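PDB 2VQY: Aac(6')-ib from Escherichia coli, which transfers an acetyl group from acetyl-CoA to the 6'-amino group of aminoglycoside antibiotics, thereby conferring resistance to them. Local coordinates for the acetyl coenzyme *a site. Numbering follows the deposited sequence.

The acetyl coenzyme *a site. Residues 47, 51-52, 118-121, 127-133, 154, 156, 160-163, 165-167, 169. With ACO (acetyl coenzyme *a), chain B.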
ATOM      1  N   HIS A  47     -15.728   4.697   4.748  1.00 18.13           N
ATOM      2  CA  HIS A  47     -15.253   3.903   3.577  1.00 17.50           C
ATOM      3  C   HIS A  47     -13.858   3.298   3.781  1.00 17.73           C
ATOM      4  O   HIS A  47     -13.433   2.362   3.071  1.00 17.38           O
ATOM      5  CB  HIS A  47     -15.293   4.745   2.300  1.00 17.93           C
ATOM      6  CG  HIS A  47     -14.198   5.763   2.186  1.00 17.74           C
ATOM      7  ND1 HIS A  47     -14.277   7.008   2.775  1.00 16.74           N
ATOM      8  CD2 HIS A  47     -13.014   5.734   1.520  1.00 16.89           C
ATOM      9  CE1 HIS A  47     -13.195   7.707   2.467  1.00 17.41           C
ATOM     10  NE2 HIS A  47     -12.410   6.953   1.713  1.00 17.75           N
ATOM     11  N   TRP A  51     -12.384  -1.387   5.500  1.00 20.26           N
ATOM     12  CA  TRP A  51     -11.296  -2.219   4.963  1.00 20.62           C
ATOM     13  C   TRP A  51      -9.953  -2.129   5.697  1.00 21.23           C
ATOM     14  O   TRP A  51      -9.048  -2.941   5.468  1.00 21.29           O
ATOM     15  CB  TRP A  51     -11.105  -1.891   3.476  1.00 21.09           C
ATOM     16  CG  TRP A  51     -12.350  -2.163   2.666  1.00 20.91           C
ATOM     17  CD1 TRP A  51     -13.179  -1.242   2.099  1.00 21.51           C
ATOM     18  CD2 TRP A  51     -12.910  -3.455   2.360  1.00 21.80           C
ATOM     19  NE1 TRP A  51     -14.217  -1.874   1.448  1.00 21.94           N
ATOM     20  CE2 TRP A  51     -14.082  -3.229   1.601  1.00 22.38           C
ATOM     21  CE3 TRP A  51     -12.544  -4.777   2.678  1.00 20.52           C
ATOM     22  CZ2 TRP A  51     -14.891  -4.285   1.123  1.00 21.02           C
ATOM     23  CZ3 TRP A  51     -13.358  -5.830   2.215  1.00 22.47           C
ATOM     24  CH2 TRP A  51     -14.511  -5.563   1.437  1.00 20.23           C
ATOM     25  N   TRP A  52      -9.826  -1.160   6.592  1.00 21.12           N
ATOM     26  CA  TRP A  52      -8.544  -0.838   7.178  1.00 22.21           C
ATOM     27  C   TRP A  52      -8.693  -0.785   8.661  1.00 24.50           C
ATOM     28  O   TRP A  52      -9.510  -0.024   9.176  1.00 25.17           O
ATOM     29  CB  TRP A  52      -8.088   0.546   6.689  1.00 20.41           C
ATOM     30  CG  TRP A  52      -6.633   0.835   6.954  1.00 19.62           C
ATOM     31  CD1 TRP A  52      -6.034   1.067   8.170  1.00 18.85           C
ATOM     32  CD2 TRP A  52      -5.598   0.929   5.973  1.00 16.17           C
ATOM     33  NE1 TRP A  52      -4.689   1.295   7.996  1.00 18.11           N
ATOM     34  CE2 TRP A  52      -4.395   1.213   6.659  1.00 16.85           C
ATOM     35  CE3 TRP A  52      -5.567   0.786   4.576  1.00 16.99           C
ATOM     36  CZ2 TRP A  52      -3.165   1.365   5.998  1.00 17.82           C
ATOM     37  CZ3 TRP A  52      -4.325   0.941   3.908  1.00 16.60           C
ATOM     38  CH2 TRP A  52      -3.152   1.234   4.626  1.00 18.31           C
ATOM     39  N   ASP A 118       0.444  -1.200   0.806  1.00  9.29           N
ATOM     40  CA  ASP A 118      -0.953  -1.043   1.270  1.00  9.23           C
ATOM     41  C   ASP A 118      -1.322   0.393   0.959  1.00  9.77           C
ATOM     42  O   ASP A 118      -0.430   1.278   0.955  1.00  9.51           O
ATOM     43  CB  ASP A 118      -1.078  -1.279   2.785  1.00 10.00           C
ATOM     44  CG  ASP A 118      -0.480  -2.610   3.233  1.00 11.97           C
ATOM     45  OD1 ASP A 118      -1.168  -3.628   3.051  1.00 11.56           O
ATOM     46  OD2 ASP A 118       0.650  -2.635   3.783  1.00 11.21           O
ATOM     47  N   GLN A 119      -2.596   0.655   0.668  1.00  9.19           N
ATOM     48  CA  GLN A 119      -2.977   2.045   0.352  1.00  9.79           C
ATOM     49  C   GLN A 119      -4.457   2.291   0.513  1.00 10.20           C
ATOM     50  O   GLN A 119      -5.273   1.340   0.596  1.00  9.12           O
ATOM     51  CB  GLN A 119      -2.488   2.489  -1.047  1.00  9.83           C
ATOM     52  CG  GLN A 119      -3.282   1.984  -2.236  1.00 12.92           C
ATOM     53  CD  GLN A 119      -3.209   0.499  -2.368  1.00 17.40           C
ATOM     54  OE1 GLN A 119      -2.118  -0.090  -2.392  1.00 16.81           O
ATOM     55  NE2 GLN A 119      -4.379  -0.136  -2.440  1.00 18.80           N
ATOM     56  N   LEU A 120      -4.797   3.577   0.569  1.00 10.07           N
ATOM     57  CA  LEU A 120      -6.191   3.985   0.735  1.00 10.78           C
ATOM     58  C   LEU A 120      -6.387   5.343   0.067  1.00 11.25           C
ATOM     59  O   LEU A 120      -5.448   6.151  -0.013  1.00 11.36           O
ATOM     60  CB  LEU A 120      -6.582   4.024   2.224  1.00 11.11           C
ATOM     61  CG  LEU A 120      -5.858   5.031   3.115  1.00 12.16           C
ATOM     62  CD1 LEU A 120      -6.630   6.398   3.094  1.00 13.10           C
ATOM     63  CD2 LEU A 120      -5.712   4.496   4.547  1.00 13.41           C
ATOM     64  N   LEU A 121      -7.595   5.575  -0.416  1.00 11.71           N
ATOM     65  CA  LEU A 121      -7.983   6.886  -0.933  1.00 11.85           C
ATOM     66  C   LEU A 121      -8.836   7.582   0.138  1.00 12.60           C
ATOM     67  O   LEU A 121      -9.790   7.005   0.668  1.00 13.52           O
ATOM     68  CB  LEU A 121      -8.757   6.748  -2.242  1.00 12.25           C
ATOM     69  CG  LEU A 121      -8.028   6.217  -3.492  1.00 13.03           C
ATOM     70  CD1 LEU A 121      -9.059   6.086  -4.651  1.00 13.88           C
ATOM     71  CD2 LEU A 121      -6.865   7.113  -3.861  1.00 14.11           C
ATOM     72  N   LEU A 127     -13.645   7.361  -5.038  1.00 22.11           N
ATOM     73  CA  LEU A 127     -13.501   5.912  -5.195  1.00 21.92           C
ATOM     74  C   LEU A 127     -14.051   5.451  -6.538  1.00 22.56           C
ATOM     75  O   LEU A 127     -14.963   6.074  -7.070  1.00 23.04           O
ATOM     76  CB  LEU A 127     -14.243   5.178  -4.088  1.00 21.88           C
ATOM     77  CG  LEU A 127     -13.774   5.456  -2.653  1.00 22.63           C
ATOM     78  CD1 LEU A 127     -14.660   4.780  -1.632  1.00 22.67           C
ATOM     79  CD2 LEU A 127     -12.297   5.039  -2.496  1.00 24.17           C
ATOM     80  N   GLY A 128     -13.500   4.357  -7.067  1.00 22.23           N
ATOM     81  CA  GLY A 128     -14.068   3.687  -8.258  1.00 23.77           C
ATOM     82  C   GLY A 128     -13.930   4.437  -9.568  1.00 24.27           C
ATOM     83  O   GLY A 128     -14.643   4.140 -10.531  1.00 25.67           O
ATOM     84  N   LYS A 129     -13.008   5.393  -9.619  1.00 24.03           N
ATOM     85  CA  LYS A 129     -12.810   6.240 -10.793  1.00 24.63           C
ATOM     86  C   LYS A 129     -11.379   6.130 -11.353  1.00 22.71           C
ATOM     87  O   LYS A 129     -10.906   7.026 -12.078  1.00 22.21           O
ATOM     88  CB  LYS A 129     -13.131   7.692 -10.439  1.00 25.32           C
ATOM     89  CG  LYS A 129     -14.603   7.910 -10.007  1.00 27.84           C
ATOM     90  CD  LYS A 129     -14.891   9.397  -9.839  1.00 28.06           C
ATOM     91  CE  LYS A 129     -16.278   9.632  -9.283  1.00 33.28           C
ATOM     92  NZ  LYS A 129     -16.502  11.102  -9.052  1.00 36.61           N
ATOM     93  N   GLY A 130     -10.683   5.047 -11.006  1.00 20.80           N
ATOM     94  CA  GLY A 130      -9.344   4.812 -11.561  1.00 19.65           C
ATOM     95  C   GLY A 130      -8.197   5.509 -10.834  1.00 18.94           C
ATOM     96  O   GLY A 130      -7.021   5.346 -11.205  1.00 17.58           O
ATOM     97  N   LEU A 131      -8.518   6.284  -9.804  1.00 17.50           N
ATOM     98  CA  LEU A 131      -7.489   7.010  -9.036  1.00 18.38           C
ATOM     99  C   LEU A 131      -6.572   6.077  -8.241  1.00 16.49           C
ATOM    100  O   LEU A 131      -5.358   6.327  -8.134  1.00 16.28           O
ATOM    101  CB  LEU A 131      -8.150   8.005  -8.072  1.00 17.86           C
ATOM    102  CG  LEU A 131      -7.577   9.416  -7.955  1.00 23.68           C
ATOM    103  CD1 LEU A 131      -7.345  10.085  -9.349  1.00 24.96           C
ATOM    104  CD2 LEU A 131      -8.512  10.296  -7.125  1.00 21.39           C
ATOM    105  N   GLY A 132      -7.160   5.034  -7.657  1.00 14.65           N
ATOM    106  CA  GLY A 132      -6.394   4.034  -6.900  1.00 14.03           C
ATOM    107  C   GLY A 132      -5.419   3.274  -7.794  1.00 13.22           C
ATOM    108  O   GLY A 132      -4.274   3.028  -7.406  1.00 12.05           O
ATOM    109  N   THR A 133      -5.868   2.931  -9.003  1.00 12.90           N
ATOM    110  CA  THR A 133      -4.995   2.304 -10.006  1.00 13.39           C
ATOM    111  C   THR A 133      -3.807   3.215 -10.319  1.00 13.59           C
ATOM    112  O   THR A 133      -2.667   2.745 -10.317  1.00 13.05           O
ATOM    113  CB  THR A 133      -5.790   1.867 -11.298  1.00 13.92           C
ATOM    114  OG1 THR A 133      -6.740   0.858 -10.922  1.00 15.18           O
ATOM    115  CG2 THR A 133      -4.849   1.262 -12.358  1.00 15.37           C
ATOM    116  N   THR A 154       1.255  -7.687  -2.577  1.00 10.53           N
ATOM    117  CA  THR A 154       0.177  -7.069  -1.780  1.00 10.69           C
ATOM    118  C   THR A 154      -0.754  -8.203  -1.303  1.00 10.32           C
ATOM    119  O   THR A 154      -0.674  -9.332  -1.817  1.00 10.53           O
ATOM    120  CB  THR A 154      -0.552  -5.955  -2.571  1.00 11.79           C
ATOM    121  OG1 THR A 154      -1.406  -5.188  -1.699  1.00 14.07           O
ATOM    122  CG2 THR A 154      -1.351  -6.541  -3.741  1.00 10.06           C
ATOM    123  N   PRO A 156      -4.528  -8.079  -0.335  1.00 10.86           N
ATOM    124  CA  PRO A 156      -5.914  -7.650  -0.050  1.00 11.53           C
ATOM    125  C   PRO A 156      -6.709  -8.779   0.594  1.00 11.91           C
ATOM    126  O   PRO A 156      -6.416  -9.957   0.358  1.00 10.91           O
ATOM    127  CB  PRO A 156      -6.488  -7.341  -1.438  1.00 11.82           C
ATOM    128  CG  PRO A 156      -5.602  -8.110  -2.429  1.00 11.81           C
ATOM    129  CD  PRO A 156      -4.229  -8.037  -1.785  1.00 11.03           C
ATOM    130  N   ASN A 160     -12.306  -8.092  -0.290  1.00 14.66           N
ATOM    131  CA  ASN A 160     -12.051  -6.794  -0.922  1.00 13.72           C
ATOM    132  C   ASN A 160     -11.833  -6.845  -2.433  1.00 14.23           C
ATOM    133  O   ASN A 160     -10.722  -6.601  -2.941  1.00 12.52           O
ATOM    134  CB  ASN A 160     -10.842  -6.127  -0.213  1.00 13.52           C
ATOM    135  CG  ASN A 160     -10.815  -4.618  -0.393  1.00 13.27           C
ATOM    136  OD1 ASN A 160     -11.552  -4.050  -1.205  1.00 12.22           O
ATOM    137  ND2 ASN A 160      -9.953  -3.956   0.396  1.00 12.42           N
ATOM    138  N   LEU A 161     -12.905  -7.173  -3.169  1.00 13.90           N
ATOM    139  CA  LEU A 161     -12.814  -7.387  -4.596  1.00 14.55           C
ATOM    140  C   LEU A 161     -12.411  -6.122  -5.347  1.00 14.04           C
ATOM    141  O   LEU A 161     -11.731  -6.183  -6.380  1.00 13.19           O
ATOM    142  CB  LEU A 161     -14.146  -7.948  -5.136  1.00 14.88           C
ATOM    143  CG  LEU A 161     -14.642  -9.202  -4.395  1.00 16.35           C
ATOM    144  CD1 LEU A 161     -16.105  -9.547  -4.768  1.00 18.57           C
ATOM    145  CD2 LEU A 161     -13.725 -10.389  -4.633  1.00 17.40           C
ATOM    146  N   ARG A 162     -12.818  -4.961  -4.830  1.00 14.14           N
ATOM    147  CA  ARG A 162     -12.473  -3.714  -5.497  1.00 14.70           C
ATOM    148  C   ARG A 162     -10.949  -3.495  -5.455  1.00 14.34           C
ATOM    149  O   ARG A 162     -10.345  -3.080  -6.449  1.00 14.05           O
ATOM    150  CB  ARG A 162     -13.185  -2.536  -4.815  1.00 14.26           C
ATOM    151  CG  ARG A 162     -12.876  -1.191  -5.474  1.00 16.41           C
ATOM    152  CD  ARG A 162     -13.620  -0.044  -4.787  1.00 16.22           C
ATOM    153  NE  ARG A 162     -13.462  -0.051  -3.340  1.00 16.85           N
ATOM    154  CZ  ARG A 162     -14.287   0.542  -2.472  1.00 18.37           C
ATOM    155  NH1 ARG A 162     -15.381   1.178  -2.893  1.00 20.26           N
ATOM    156  NH2 ARG A 162     -14.039   0.472  -1.166  1.00 17.41           N
ATOM    157  N   ALA A 163     -10.351  -3.734  -4.296  1.00 13.35           N
ATOM    158  CA  ALA A 163      -8.859  -3.594  -4.148  1.00 13.26           C
ATOM    159  C   ALA A 163      -8.147  -4.606  -5.058  1.00 13.20           C
ATOM    160  O   ALA A 163      -7.195  -4.262  -5.759  1.00 11.45           O
ATOM    161  CB  ALA A 163      -8.443  -3.785  -2.714  1.00 12.65           C
ATOM    162  N   ARG A 165      -9.236  -5.987  -7.885  1.00 15.25           N
ATOM    163  CA  ARG A 165      -9.338  -5.538  -9.267  1.00 16.88           C
ATOM    164  C   ARG A 165      -8.440  -4.318  -9.544  1.00 15.54           C
ATOM    165  O   ARG A 165      -7.840  -4.217 -10.605  1.00 15.17           O
ATOM    166  CB  ARG A 165     -10.798  -5.242  -9.641  1.00 17.51           C
ATOM    167  CG  ARG A 165     -10.937  -4.723 -11.054  1.00 22.07           C
ATOM    168  CD  ARG A 165     -10.916  -5.843 -12.094  1.00 27.25           C
ATOM    169  NE  ARG A 165     -10.697  -5.331 -13.456  1.00 28.70           N
ATOM    170  CZ  ARG A 165      -9.673  -5.681 -14.232  1.00 30.82           C
ATOM    171  NH1 ARG A 165      -8.758  -6.545 -13.796  1.00 30.87           N
ATOM    172  NH2 ARG A 165      -9.565  -5.171 -15.455  1.00 32.50           N
ATOM    173  N   CYS A 166      -8.342  -3.412  -8.578  1.00 14.97           N
ATOM    174  CA  CYS A 166      -7.405  -2.275  -8.713  1.00 14.60           C
ATOM    175  C   CYS A 166      -5.965  -2.777  -8.907  1.00 13.05           C
ATOM    176  O   CYS A 166      -5.273  -2.325  -9.823  1.00 13.34           O
ATOM    177  CB  CYS A 166      -7.493  -1.382  -7.481  1.00 14.33           C
ATOM    178  SG  CYS A 166      -6.207  -0.127  -7.422  1.00 14.91           S
ATOM    179  N   TYR A 167      -5.529  -3.724  -8.067  1.00 12.41           N
ATOM    180  CA  TYR A 167      -4.161  -4.242  -8.185  1.00 12.23           C
ATOM    181  C   TYR A 167      -3.934  -4.946  -9.514  1.00 12.80           C
ATOM    182  O   TYR A 167      -2.874  -4.811 -10.107  1.00 11.61           O
ATOM    183  CB  TYR A 167      -3.832  -5.178  -7.025  1.00 13.25           C
ATOM    184  CG  TYR A 167      -3.631  -4.454  -5.711  1.00 12.24           C
ATOM    185  CD1 TYR A 167      -2.667  -3.448  -5.594  1.00 13.81           C
ATOM    186  CD2 TYR A 167      -4.348  -4.827  -4.568  1.00 14.78           C
ATOM    187  CE1 TYR A 167      -2.438  -2.795  -4.371  1.00 14.28           C
ATOM    188  CE2 TYR A 167      -4.134  -4.182  -3.351  1.00 14.70           C
ATOM    189  CZ  TYR A 167      -3.195  -3.153  -3.270  1.00 15.71           C
ATOM    190  OH  TYR A 167      -2.947  -2.513  -2.082  1.00 14.21           O
ATOM    191  N   LYS A 169      -5.424  -4.245 -12.397  1.00 15.46           N
ATOM    192  CA  LYS A 169      -5.317  -3.193 -13.406  1.00 16.67           C
ATOM    193  C   LYS A 169      -3.949  -2.513 -13.361  1.00 16.84           C
ATOM    194  O   LYS A 169      -3.430  -2.072 -14.381  1.00 16.93           O
ATOM    195  CB  LYS A 169      -6.427  -2.154 -13.230  1.00 16.94           C
ATOM    196  CG  LYS A 169      -7.822  -2.694 -13.515  1.00 19.38           C
ATOM    197  CD  LYS A 169      -8.800  -1.579 -13.735  1.00 25.26           C
ATOM    198  CE  LYS A 169      -9.078  -0.834 -12.491  1.00 26.06           C
ATOM    199  NZ  LYS A 169      -9.681   0.505 -12.817  1.00 29.44           N
TER
HETATM  200  N1A ACO B1200     -16.108  -7.129  -8.100  1.00 40.89           N
HETATM  201  C2A ACO B1200     -15.281  -6.951  -9.132  1.00 40.79           C
HETATM  202  N3A ACO B1200     -14.785  -5.747  -9.401  1.00 40.66           N
HETATM  203  C4A ACO B1200     -15.102  -4.680  -8.627  1.00 40.39           C
HETATM  204  C5A ACO B1200     -15.946  -4.829  -7.543  1.00 40.12           C
HETATM  205  C6A ACO B1200     -16.459  -6.098  -7.289  1.00 40.62           C
HETATM  206  N6A ACO B1200     -17.285  -6.291  -6.255  1.00 40.36           N
HETATM  207  N7A ACO B1200     -16.083  -3.637  -6.969  1.00 39.97           N
HETATM  208  C8A ACO B1200     -15.362  -2.756  -7.669  1.00 39.78           C
HETATM  209  N9A ACO B1200     -14.769  -3.395  -8.679  1.00 39.70           N
HETATM  210  C1B ACO B1200     -13.845  -2.843  -9.714  1.00 38.76           C
HETATM  211  C2B ACO B1200     -14.241  -1.557 -10.416  1.00 37.79           C
HETATM  212  O2B ACO B1200     -15.228  -1.833 -11.416  1.00 39.93           O
HETATM  213  C3B ACO B1200     -12.904  -1.191 -11.052  1.00 36.37           C
HETATM  214  O3B ACO B1200     -12.613  -2.059 -12.159  1.00 38.28           O
HETATM  215  P3B ACO B1200     -12.986  -1.694 -13.697  1.00 41.64           P
HETATM  216  O7A ACO B1200     -12.562  -3.026 -14.513  1.00 41.94           O
HETATM  217  O8A ACO B1200     -11.962  -0.536 -14.105  1.00 39.29           O
HETATM  218  O9A ACO B1200     -14.426  -1.339 -13.835  1.00 41.48           O
HETATM  219  C4B ACO B1200     -11.891  -1.595  -9.965  1.00 33.40           C
HETATM  220  O4B ACO B1200     -12.599  -2.496  -9.080  1.00 34.64           O
HETATM  221  C5B ACO B1200     -11.273  -0.518  -9.053  1.00 28.87           C
HETATM  222  O5B ACO B1200     -10.306   0.270  -9.749  1.00 25.86           O
HETATM  223  P1A ACO B1200     -10.086   1.813  -9.324  1.00 22.51           P
HETATM  224  O1A ACO B1200      -8.746   2.248  -9.833  1.00 23.52           O
HETATM  225  O2A ACO B1200     -11.276   2.665  -9.620  1.00 22.31           O
HETATM  226  O3A ACO B1200     -10.016   1.643  -7.765  1.00 20.05           O
HETATM  227  P2A ACO B1200     -10.101   2.852  -6.696  1.00 19.17           P
HETATM  228  O4A ACO B1200      -9.754   4.126  -7.317  1.00 17.67           O
HETATM  229  O5A ACO B1200     -11.371   2.710  -5.904  1.00 19.46           O
HETATM  230  O6A ACO B1200      -8.868   2.378  -5.726  1.00 20.43           O
HETATM  231  CBP ACO B1200      -8.622   1.394  -3.479  1.00 16.31           C
HETATM  232  CCP ACO B1200      -8.833   1.115  -4.987  1.00 16.26           C
HETATM  233  CDP ACO B1200      -8.585   0.014  -2.739  1.00 15.59           C
HETATM  234  CEP ACO B1200      -7.276   2.129  -3.306  1.00 15.07           C
HETATM  235  CAP ACO B1200      -9.828   2.256  -2.957  1.00 16.72           C
HETATM  236  OAP ACO B1200     -11.098   1.697  -3.406  1.00 17.09           O
HETATM  237  C9P ACO B1200      -9.795   2.453  -1.416  1.00 17.29           C
HETATM  238  O9P ACO B1200      -8.996   3.254  -0.909  1.00 17.16           O
HETATM  239  N8P ACO B1200     -10.672   1.700  -0.728  1.00 17.45           N
HETATM  240  C7P ACO B1200     -10.839   1.707   0.734  1.00 19.73           C
HETATM  241  C6P ACO B1200      -9.526   1.332   1.469  1.00 20.53           C
HETATM  242  C5P ACO B1200      -8.979  -0.047   1.058  1.00 23.58           C
HETATM  243  O5P ACO B1200      -9.739  -0.912   0.626  1.00 18.96           O
HETATM  244  N4P ACO B1200      -7.640  -0.160   1.191  1.00 22.59           N
HETATM  245  C3P ACO B1200      -6.836  -1.213   0.947  1.00 24.39           C
HETATM  246  C2P ACO B1200      -7.202  -2.419   0.401  1.00 25.09           C
HETATM  247  S1P ACO B1200      -5.991  -3.823   0.402  1.00 24.73           S
HETATM  248  C   ACO B1200      -4.312  -3.277   0.571  1.00 25.35           C
HETATM  249  O   ACO B1200      -3.984  -2.082   0.698  1.00 19.01           O
HETATM  250  CH3 ACO B1200      -3.305  -4.460   0.518  1.00 18.48           C
HETATM  251  O   HOH W   1     -11.619  -1.288  -1.213  1.00 15.73           O
HETATM  252  O   HOH W   2     -10.881   6.278  -8.114  1.00 20.24           O
HETATM  253  O   HOH W   3     -12.001   2.291 -12.175  1.00 41.91           O
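This is the acetyl-CoA cleft of a GNAT acetyltransferase. The pyrophosphate sits on the GNAT pyrophosphate-binding loop and the first turn of helix 131-144. Gly128 N and Gly132 N donate hydrogen bonds to ACO O5A and O4A of the beta-phosphate, and Gly130 N donates to ACO O2A of the alpha-phosphate at 2.8 Å. Thr133 holds ACO O1A of the alpha-phosphate twice, through its amide and through OG1 at 2.7 Å. The helix N-terminus probably helps offset the phosphate charge. At the 3'-phosphate, Arg165 bends at chi2 (81°) and points NE almost straight at ACO O7A, a salt bridge of 3.1 Å in the guanidinium plane. Lys169 CG lies over the centre of that guanidinium face. Lys169 bends at chi3 and brings NZ to ACO O8A at 2.8 Å in a second salt bridge. The pantetheine runs along strand 114-121 like an added strand. Leu121 N donates to the amide carbonyl ACO O9P, and Gln119 N to the thioester ACO O at 3.1 Å. From the opposite side, Asn160 ND2 reaches the other amide carbonyl, ACO O5P, in its amide plane. Arg162 is extended to CD, then turns at chi3 (50°), placing NE 2.9 Å from the hydroxyl ACO OAP. Its CA lies over the adenine five-membered ring; Leu161 CB packs near the six-membered ring. Ala163 CB and Cys166 CB line the pantetheine. Thr154 CG2 caps the Tyr167 ring. Tyr167 OH lies 3.0 Å from the thioester ACO O, donates to Gln119 OE1 and accepts from Gln119 NE2; one proton cannot fully serve both OE1 and O.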